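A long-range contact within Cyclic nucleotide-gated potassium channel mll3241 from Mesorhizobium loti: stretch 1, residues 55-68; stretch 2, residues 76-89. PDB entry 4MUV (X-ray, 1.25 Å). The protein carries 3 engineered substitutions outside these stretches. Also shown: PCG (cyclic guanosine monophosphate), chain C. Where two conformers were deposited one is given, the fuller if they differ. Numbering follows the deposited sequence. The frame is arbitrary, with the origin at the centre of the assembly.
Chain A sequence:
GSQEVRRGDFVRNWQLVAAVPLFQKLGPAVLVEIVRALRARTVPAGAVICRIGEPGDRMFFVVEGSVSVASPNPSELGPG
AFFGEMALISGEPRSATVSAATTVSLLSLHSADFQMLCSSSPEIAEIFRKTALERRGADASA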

ATOM      1  N   PRO A  55       6.886  -5.131 -12.833  1.00 13.19           N
ATOM      2  CA  PRO A  55       7.745  -4.663 -11.747  1.00 14.77           C
ATOM      3  C   PRO A  55       6.925  -3.818 -10.777  1.00 13.37           C
ATOM      4  O   PRO A  55       5.974  -3.142 -11.197  1.00 15.44           O
ATOM      5  CB  PRO A  55       8.793  -3.803 -12.459  1.00 18.47           C
ATOM      6  CG  PRO A  55       8.729  -4.203 -13.875  1.00 20.08           C
ATOM      7  CD  PRO A  55       7.323  -4.622 -14.138  1.00 16.66           C
ATOM      8  N   GLY A  56       7.290  -3.866  -9.500  1.00 13.80           N
ATOM      9  CA  GLY A  56       6.635  -3.085  -8.468  1.00 14.23           C
ATOM     10  C   GLY A  56       7.596  -2.071  -7.885  1.00 15.41           C
ATOM     11  O   GLY A  56       8.703  -2.414  -7.508  1.00 20.20           O
ATOM     12  N   ASP A  57       7.166  -0.821  -7.818  1.00 13.07           N
ATOM     13  CA  ASP A  57       7.989   0.269  -7.306  1.00 13.52           C
ATOM     14  C   ASP A  57       7.271   1.068  -6.238  1.00 12.33           C
ATOM     15  O   ASP A  57       7.746   2.125  -5.851  1.00 13.30           O
ATOM     16  CB  ASP A  57       8.392   1.202  -8.457  1.00 18.82           C
ATOM     17  CG  ASP A  57       7.194   1.880  -9.093  1.00 22.16           C
ATOM     18  OD1 ASP A  57       6.050   1.487  -8.761  1.00 25.51           O
ATOM     19  OD2 ASP A  57       7.390   2.763  -9.977  1.00 27.10           O
ATOM     20  N   ARG A  58       6.145   0.565  -5.758  1.00 12.20           N
ATOM     21  CA  ARG A  58       5.406   1.236  -4.701  1.00 11.03           C
ATOM     22  C   ARG A  58       4.443   0.266  -4.049  1.00  9.31           C
ATOM     23  O   ARG A  58       4.209  -0.834  -4.547  1.00 10.11           O
ATOM     24  CB  ARG A  58       4.632   2.398  -5.292  1.00 12.29           C
ATOM     25  CG  ARG A  58       3.540   1.950  -6.236  1.00 13.06           C
ATOM     26  CD  ARG A  58       3.130   3.030  -7.204  1.00 16.48           C
ATOM     27  NE  ARG A  58       4.199   3.316  -8.139  1.00 18.21           N
ATOM     28  CZ  ARG A  58       4.236   4.369  -8.944  1.00 22.18           C
ATOM     29  NH1 ARG A  58       3.248   5.256  -8.944  1.00 23.67           N
ATOM     30  NH2 ARG A  58       5.266   4.529  -9.753  1.00 24.43           N
ATOM     31  N   MET A  59       3.891   0.663  -2.910  1.00  8.13           N
ATOM     32  CA  MET A  59       2.794  -0.090  -2.302  1.00  7.75           C
ATOM     33  C   MET A  59       1.698   0.887  -1.911  1.00  7.73           C
ATOM     34  O   MET A  59       1.846   2.105  -2.083  1.00  8.84           O
ATOM     35  CB  MET A  59       3.243  -0.945  -1.117  1.00  7.82           C
ATOM     36  CG  MET A  59       3.695  -0.140   0.073  1.00 10.20           C
ATOM     37  SD  MET A  59       3.854  -1.107   1.585  1.00 11.79           S
ATOM     38  CE  MET A  59       2.138  -1.505   1.893  1.00 11.71           C
ATOM     39  N   PHE A  60       0.589   0.345  -1.424  1.00  7.36           N
ATOM     40  CA  PHE A  60      -0.644   1.106  -1.287  1.00  7.51           C
ATOM     41  C   PHE A  60      -1.346   0.748   0.015  1.00  7.42           C
ATOM     42  O   PHE A  60      -1.442  -0.434   0.385  1.00  8.81           O
ATOM     43  CB  PHE A  60      -1.594   0.788  -2.423  1.00  9.18           C
ATOM     44  CG  PHE A  60      -1.017   1.025  -3.789  1.00 10.56           C
ATOM     45  CD1 PHE A  60      -1.154   2.259  -4.399  1.00 12.37           C
ATOM     46  CD2 PHE A  60      -0.386   0.009  -4.471  1.00 11.40           C
ATOM     47  CE1 PHE A  60      -0.644   2.491  -5.660  1.00 14.67           C
ATOM     48  CE2 PHE A  60       0.134   0.229  -5.743  1.00 13.98           C
ATOM     49  CZ  PHE A  60       0.001   1.474  -6.334  1.00 15.50           C
ATOM     50  N   PHE A  61      -1.856   1.775   0.704  1.00  7.69           N
ATOM     51  CA  PHE A  61      -2.695   1.630   1.894  1.00  7.94           C
ATOM     52  C   PHE A  61      -4.104   2.005   1.502  1.00  8.26           C
ATOM     53  O   PHE A  61      -4.354   3.090   0.997  1.00  9.46           O
ATOM     54  CB  PHE A  61      -2.168   2.525   3.013  1.00  8.85           C
ATOM     55  CG  PHE A  61      -0.780   2.161   3.401  1.00  9.34           C
ATOM     56  CD1 PHE A  61       0.299   2.687   2.724  1.00  9.80           C
ATOM     57  CD2 PHE A  61      -0.552   1.229   4.398  1.00  9.14           C
ATOM     58  CE1 PHE A  61       1.572   2.310   3.054  1.00 11.58           C
ATOM     59  CE2 PHE A  61       0.730   0.834   4.713  1.00 10.50           C
ATOM     60  CZ  PHE A  61       1.793   1.382   4.042  1.00 12.99           C
ATOM     61  N   VAL A  62      -5.048   1.086   1.725  1.00  8.19           N
ATOM     62  CA  VAL A  62      -6.450   1.364   1.396  1.00  8.97           C
ATOM     63  C   VAL A  62      -7.055   2.225   2.497  1.00  8.65           C
ATOM     64  O   VAL A  62      -6.959   1.893   3.682  1.00 10.24           O
ATOM     65  CB  VAL A  62      -7.276   0.071   1.268  1.00  8.82           C
ATOM     66  CG1 VAL A  62      -8.704   0.373   0.897  1.00  8.94           C
ATOM     67  CG2 VAL A  62      -6.658  -0.862   0.237  1.00 10.32           C
ATOM     68  N   VAL A  63      -7.669   3.348   2.121  1.00  9.47           N
ATOM     69  CA  VAL A  63      -8.209   4.261   3.120  1.00 10.06           C
ATOM     70  C   VAL A  63      -9.689   4.557   2.961  1.00 13.13           C
ATOM     71  O   VAL A  63     -10.286   4.992   3.931  1.00 14.17           O
ATOM     72  CB  VAL A  63      -7.312   5.548   3.271  1.00 11.67           C
ATOM     73  CG1 VAL A  63      -5.972   5.205   3.939  1.00 12.54           C
ATOM     74  CG2 VAL A  63      -7.060   6.227   1.964  1.00 12.50           C
ATOM     75  N   GLU A  64     -10.260   4.319   1.778  1.00 12.36           N
ATOM     76  CA  GLU A  64     -11.709   4.428   1.532  1.00 12.65           C
ATOM     77  C   GLU A  64     -12.044   3.453   0.412  1.00 10.87           C
ATOM     78  O   GLU A  64     -11.278   3.337  -0.544  1.00 11.51           O
ATOM     79  CB  GLU A  64     -12.128   5.841   1.070  1.00 13.40           C
ATOM     80  CG  GLU A  64     -11.715   7.012   1.975  1.00 15.81           C
ATOM     81  CD  GLU A  64     -12.084   8.374   1.403  1.00 16.97           C
ATOM     82  OE1 GLU A  64     -11.971   8.589   0.172  1.00 17.10           O
ATOM     83  OE2 GLU A  64     -12.461   9.249   2.190  1.00 17.44           O
ATOM     84  N   GLY A  65     -13.162   2.740   0.509  1.00 12.06           N
ATOM     85  CA  GLY A  65     -13.511   1.788  -0.528  1.00 11.12           C
ATOM     86  C   GLY A  65     -12.724   0.501  -0.419  1.00 11.15           C
ATOM     87  O   GLY A  65     -12.118   0.224   0.591  1.00 12.62           O
ATOM     88  N   SER A  66     -12.752  -0.300  -1.472  1.00 11.83           N
ATOM     89  CA  SER A  66     -12.097  -1.595  -1.450  1.00 11.72           C
ATOM     90  C   SER A  66     -11.467  -1.981  -2.783  1.00 10.41           C
ATOM     91  O   SER A  66     -11.850  -1.486  -3.854  1.00 11.50           O
ATOM     92  CB  SER A  66     -13.077  -2.677  -1.011  1.00 13.27           C
ATOM     93  OG  SER A  66     -14.137  -2.792  -1.931  1.00 15.33           O
ATOM     94  N   VAL A  67     -10.486  -2.879  -2.687  1.00  9.96           N
ATOM     95  CA  VAL A  67      -9.858  -3.507  -3.839  1.00  9.55           C
ATOM     96  C   VAL A  67     -10.114  -5.002  -3.857  1.00  9.16           C
ATOM     97  O   VAL A  67     -10.407  -5.599  -2.826  1.00 10.92           O
ATOM     98  CB  VAL A  67      -8.342  -3.232  -3.901  1.00  9.66           C
ATOM     99  CG1 VAL A  67      -8.079  -1.746  -3.957  1.00 10.99           C
ATOM    100  CG2 VAL A  67      -7.616  -3.881  -2.756  1.00  9.72           C
ATOM    101  N   SER A  68      -9.956  -5.575  -5.042  1.00  9.97           N
ATOM    102  CA  SER A  68     -10.090  -6.994  -5.310  1.00  9.47           C
ATOM    103  C   SER A  68      -8.722  -7.560  -5.674  1.00  8.65           C
ATOM    104  O   SER A  68      -8.036  -7.010  -6.520  1.00 10.28           O
ATOM    105  CB  SER A  68     -11.029  -7.131  -6.512  1.00 14.07           C
ATOM    106  OG  SER A  68     -11.002  -8.402  -7.066  1.00 20.61           O
ATOM    107  N   GLU A  76     -10.992  -9.432  -0.865  1.00 13.70           N
ATOM    108  CA  GLU A  76     -11.256  -8.009  -0.941  0.58 14.54           C
ATOM    109  C   GLU A  76     -10.536  -7.339   0.233  1.00 14.28           C
ATOM    110  O   GLU A  76     -10.569  -7.845   1.364  1.00 18.44           O
ATOM    111  CB  GLU A  76     -12.773  -7.752  -0.902  0.58 17.95           C
ATOM    112  CG  GLU A  76     -13.213  -6.339  -1.343  0.58 21.17           C
ATOM    113  CD  GLU A  76     -14.726  -6.136  -1.355  0.58 23.67           C
ATOM    114  OE1 GLU A  76     -15.420  -6.725  -0.494  0.58 27.47           O
ATOM    115  OE2 GLU A  76     -15.217  -5.366  -2.215  0.58 21.36           O
ATOM    116  N   LEU A  77      -9.886  -6.221  -0.039  1.00 11.71           N
ATOM    117  CA  LEU A  77      -9.202  -5.449   0.992  1.00 11.98           C
ATOM    118  C   LEU A  77      -9.870  -4.089   1.121  1.00 11.12           C
ATOM    119  O   LEU A  77      -9.993  -3.355   0.149  1.00 12.85           O
ATOM    120  CB  LEU A  77      -7.731  -5.268   0.669  1.00 11.64           C
ATOM    121  CG  LEU A  77      -6.915  -6.544   0.426  1.00 14.22           C
ATOM    122  CD1 LEU A  77      -5.502  -6.203   0.022  1.00 13.76           C
ATOM    123  CD2 LEU A  77      -6.904  -7.406   1.658  1.00 17.94           C
ATOM    124  N   GLY A  78     -10.281  -3.768   2.337  1.00 11.26           N
ATOM    125  CA  GLY A  78     -10.942  -2.510   2.659  1.00 11.84           C
ATOM    126  C   GLY A  78     -10.067  -1.575   3.481  1.00 10.99           C
ATOM    127  O   GLY A  78      -8.869  -1.799   3.622  1.00 10.37           O
ATOM    128  N   PRO A  79     -10.671  -0.502   4.022  1.00 11.76           N
ATOM    129  CA  PRO A  79      -9.882   0.492   4.761  1.00 11.72           C
ATOM    130  C   PRO A  79      -9.046  -0.137   5.856  1.00 11.06           C
ATOM    131  O   PRO A  79      -9.543  -1.001   6.594  1.00 12.96           O
ATOM    132  CB  PRO A  79     -10.952   1.438   5.312  1.00 15.05           C
ATOM    133  CG  PRO A  79     -12.037   1.368   4.283  1.00 14.86           C
ATOM    134  CD  PRO A  79     -12.080  -0.087   3.888  1.00 14.39           C
ATOM    135  N   GLY A  80      -7.784   0.281   5.924  1.00 10.51           N
ATOM    136  CA  GLY A  80      -6.861  -0.216   6.922  1.00 12.35           C
ATOM    137  C   GLY A  80      -5.938  -1.278   6.374  1.00 11.70           C
ATOM    138  O   GLY A  80      -4.911  -1.561   6.958  1.00 14.71           O
ATOM    139  N   ALA A  81      -6.311  -1.886   5.253  1.00  9.95           N
ATOM    140  CA  ALA A  81      -5.500  -2.927   4.638  1.00  9.09           C
ATOM    141  C   ALA A  81      -4.438  -2.319   3.750  1.00  8.66           C
ATOM    142  O   ALA A  81      -4.495  -1.134   3.435  1.00  9.72           O
ATOM    143  CB  ALA A  81      -6.395  -3.881   3.831  1.00 11.56           C
ATOM    144  N   PHE A  82      -3.504  -3.147   3.298  1.00  7.98           N
ATOM    145  CA  PHE A  82      -2.445  -2.672   2.402  1.00  7.35           C
ATOM    146  C   PHE A  82      -2.062  -3.781   1.444  1.00  7.46           C
ATOM    147  O   PHE A  82      -2.304  -4.964   1.694  1.00  7.63           O
ATOM    148  CB  PHE A  82      -1.226  -2.133   3.161  1.00  8.64           C
ATOM    149  CG  PHE A  82      -0.629  -3.113   4.120  1.00  8.77           C
ATOM    150  CD1 PHE A  82       0.190  -4.145   3.680  1.00  8.68           C
ATOM    151  CD2 PHE A  82      -0.867  -3.004   5.480  1.00 11.72           C
ATOM    152  CE1 PHE A  82       0.746  -5.051   4.556  1.00 10.98           C
ATOM    153  CE2 PHE A  82      -0.317  -3.915   6.368  1.00 13.19           C
ATOM    154  CZ  PHE A  82       0.500  -4.941   5.894  1.00 13.00           C
ATOM    155  N   PHE A  83      -1.511  -3.378   0.308  1.00  7.54           N
ATOM    156  CA  PHE A  83      -1.049  -4.317  -0.710  1.00  7.23           C
ATOM    157  C   PHE A  83       0.101  -3.712  -1.500  1.00  7.41           C
ATOM    158  O   PHE A  83       0.278  -2.496  -1.536  1.00  7.69           O
ATOM    159  CB  PHE A  83      -2.215  -4.722  -1.612  1.00  8.02           C
ATOM    160  CG  PHE A  83      -2.791  -3.603  -2.425  1.00  7.54           C
ATOM    161  CD1 PHE A  83      -3.805  -2.813  -1.925  1.00  7.60           C
ATOM    162  CD2 PHE A  83      -2.340  -3.360  -3.707  1.00  7.59           C
ATOM    163  CE1 PHE A  83      -4.328  -1.778  -2.688  1.00  8.29           C
ATOM    164  CE2 PHE A  83      -2.863  -2.323  -4.461  1.00  8.64           C
ATOM    165  CZ  PHE A  83      -3.850  -1.539  -3.962  1.00  8.40           C
ATOM    166  N   GLY A  84       0.869  -4.592  -2.154  1.00  7.46           N
ATOM    167  CA  GLY A  84       2.023  -4.185  -2.943  1.00  8.39           C
ATOM    168  C   GLY A  84       3.346  -4.307  -2.220  1.00  8.13           C
ATOM    169  O   GLY A  84       4.395  -4.061  -2.810  1.00  9.49           O
ATOM    170  N   GLU A  85       3.294  -4.703  -0.947  1.00  8.27           N
ATOM    171  CA  GLU A  85       4.520  -4.877  -0.171  1.00  9.77           C
ATOM    172  C   GLU A  85       5.380  -6.035  -0.667  1.00 10.89           C
ATOM    173  O   GLU A  85       6.584  -6.000  -0.540  1.00 12.09           O
ATOM    174  CB  GLU A  85       4.213  -5.091   1.322  1.00 10.65           C
ATOM    175  CG  GLU A  85       3.599  -6.439   1.734  1.00 10.25           C
ATOM    176  CD  GLU A  85       2.177  -6.626   1.203  1.00 10.00           C
ATOM    177  OE1 GLU A  85       1.463  -5.611   1.011  1.00  9.58           O
ATOM    178  OE2 GLU A  85       1.774  -7.783   0.964  1.00 10.12           O
ATOM    179  N   MET A  86       4.781  -7.057  -1.259  1.00  9.76           N
ATOM    180  CA  MET A  86       5.551  -8.254  -1.568  1.00 10.39           C
ATOM    181  C   MET A  86       6.645  -7.978  -2.577  1.00 10.87           C
ATOM    182  O   MET A  86       7.771  -8.440  -2.405  1.00 13.52           O
ATOM    183  CB  MET A  86       4.636  -9.386  -2.036  1.00 10.29           C
ATOM    184  CG  MET A  86       3.743  -9.917  -0.929  1.00 11.49           C
ATOM    185  SD  MET A  86       2.402 -10.990  -1.475  1.00 11.70           S
ATOM    186  CE  MET A  86       3.345 -12.443  -1.907  1.00 13.09           C
ATOM    187  N   ALA A  87       6.335  -7.222  -3.624  1.00 10.49           N
ATOM    188  CA  ALA A  87       7.343  -6.928  -4.647  1.00 11.18           C
ATOM    189  C   ALA A  87       8.452  -6.065  -4.076  1.00 14.35           C
ATOM    190  O   ALA A  87       9.610  -6.183  -4.482  1.00 16.38           O
ATOM    191  CB  ALA A  87       6.716  -6.230  -5.809  1.00 12.44           C
ATOM    192  N   LEU A  88       8.105  -5.186  -3.138  1.00 12.38           N
ATOM    193  CA  LEU A  88       9.112  -4.326  -2.529  1.00 14.16           C
ATOM    194  C   LEU A  88      10.080  -5.094  -1.634  1.00 17.51           C
ATOM    195  O   LEU A  88      11.269  -4.767  -1.573  1.00 23.01           O
ATOM    196  CB  LEU A  88       8.465  -3.181  -1.760  1.00 14.32           C
ATOM    197  CG  LEU A  88       7.516  -2.283  -2.540  1.00 13.72           C
ATOM    198  CD1 LEU A  88       7.010  -1.131  -1.674  1.00 15.01           C
ATOM    199  CD2 LEU A  88       8.178  -1.750  -3.785  1.00 17.48           C
ATOM    200  N   ILE A  89       9.570  -6.119  -0.961  1.00 16.93           N
ATOM    201  CA  ILE A  89      10.420  -6.951  -0.099  1.00 20.06           C
ATOM    202  C   ILE A  89      11.275  -7.953  -0.854  1.00 23.37           C
ATOM    203  O   ILE A  89      12.417  -8.175  -0.502  1.00 24.75           O
ATOM    204  CB  ILE A  89       9.592  -7.798   0.851  1.00 20.16           C
ATOM    205  CG1 ILE A  89       8.829  -6.902   1.792  1.00 17.01           C
ATOM    206  CG2 ILE A  89      10.510  -8.779   1.667  1.00 24.56           C
ATOM    207  CD1 ILE A  89       7.689  -7.611   2.514  1.00 19.07           C
TER
HETATM  208  PA  PCG C 401       2.585  -7.670  -4.772  1.00  7.07           P
HETATM  209  O1A PCG C 401       3.648  -6.591  -4.783  1.00  8.00           O
HETATM  210  O2A PCG C 401       3.019  -9.035  -5.174  1.00  8.23           O
HETATM  211  O5' PCG C 401       1.429  -7.223  -5.695  1.00  7.12           O
HETATM  212  C5' PCG C 401       0.216  -7.820  -5.598  1.00  8.86           C
HETATM  213  C4' PCG C 401      -0.243  -7.732  -4.131  1.00  7.32           C
HETATM  214  O4' PCG C 401      -1.565  -8.280  -3.768  1.00  8.14           O
HETATM  215  C3' PCG C 401       0.665  -8.378  -3.323  1.00  7.02           C
HETATM  216  O3' PCG C 401       1.971  -7.720  -3.307  1.00  7.25           O
HETATM  217  C2' PCG C 401      -0.090  -8.375  -1.931  1.00  7.42           C
HETATM  218  O2' PCG C 401       0.261  -7.192  -1.214  1.00  8.00           O
HETATM  219  C1' PCG C 401      -1.455  -8.392  -2.265  1.00  6.67           C
HETATM  220  N9  PCG C 401      -2.210  -9.538  -1.852  1.00  7.65           N
HETATM  221  C8  PCG C 401      -3.262  -9.566  -0.968  1.00  8.03           C
HETATM  222  N7  PCG C 401      -3.664 -10.815  -0.724  1.00  8.12           N
HETATM  223  C5  PCG C 401      -2.843 -11.613  -1.484  1.00  7.64           C
HETATM  224  C6  PCG C 401      -2.783 -13.040  -1.639  1.00  8.99           C
HETATM  225  O6  PCG C 401      -3.534 -13.871  -1.074  1.00  9.19           O
HETATM  226  N1  PCG C 401      -1.805 -13.475  -2.501  1.00  7.74           N
HETATM  227  C2  PCG C 401      -0.902 -12.639  -3.139  1.00  9.44           C
HETATM  228  N2  PCG C 401       0.029 -13.180  -3.946  1.00 10.62           N
HETATM  229  N3  PCG C 401      -0.927 -11.274  -3.017  1.00  8.23           N
HETATM  230  C4  PCG C 401      -1.941 -10.817  -2.149  1.00  7.87           C
HETATM  231  O   HOH W   1      10.686  -4.143  -6.315  1.00 30.58           O
HETATM  232  O   HOH W   2      -4.498   1.158   5.247  1.00 15.92           O

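The two stretches run antiparallel and bury 982 Å² between them, joined by two short ladders whose register shifts by one residue in the interval. In the first, Phe-60 and Phe-83 form a hydrogen-bonded pair, Phe-60 N to Phe-83 O and Phe-83 N to Phe-60 O, both 2.9 Å. In the second, Val-67 and Leu-77 repeat the pattern, Val-67 N to Leu-77 O and Leu-77 N to Val-67 O, again 2.9 Å each.

Between the ladders, the type II turn from Gly-78 to Ala-81 fits against Val-62, whose N donates to Ala-81 O and whose O accepts from Gly-80 N, both at 2.9 Å. Gly-80, at phi 100°, suits the turn: a CB there would jam against the preceding carbonyl oxygen. The Pro-79 ring lies by the bend of stretch 1, its CD 3.3 Å from Gly-65 O. Water 2 donates to Val-62 O (3.0 Å) and Ala-81 O (2.9 Å).

The largest bump is Phe-83, which loses 106 Å² to stretch 1. Phe-60 CB sits over one face of its ring, 3.9 Å from the centroid, while Val-62 CG2 meets the ring edge at Phe-83 CE1, 3.9 Å away. Val-67 CG2 approaches the same Phe-83 CE1, also at 3.9 Å, so three side chains of stretch 1 line the hollow. The Phe-60 and Phe-83 rings are nearly parallel (22°) but slid apart, with centroids 5.1 Å distant and little overlap. Among the side chains of Phe-61 and Phe-82, Phe-61 CD2 packs 3.6 Å from Phe-82 CB; the two rings are oblique.

Met-59 fills the space where strand gives way to helix. Its CE reaches Phe-82 CB at 3.6 Å, its SD lies 4.0 Å from Glu-85 CB, and its CB rests 3.8 Å from Leu-88 CD1. The close backbone here leaves little room at Gly-84: an ideal CB would stand 3.0 Å from Met-59 CA. Farther along, Leu-88 CD2 nestles against the stretch 1 backbone, 3.7 Å from Arg-58 N and 3.8 Å from Gly-56 O. Gly-56 leaves a hollow for Ala-87, with Gly-56 CA 4.1 Å from Ala-87 CB; a CB on Gly-56 would clash at 2.8 Å. Water 1 bridges this end, donating to Gly-56 O and Ala-87 O, each at 2.9 Å.

At the far end, Ser-66 OG donates to Glu-76 OE2 at 2.8 Å, a side-chain link beside the second ladder.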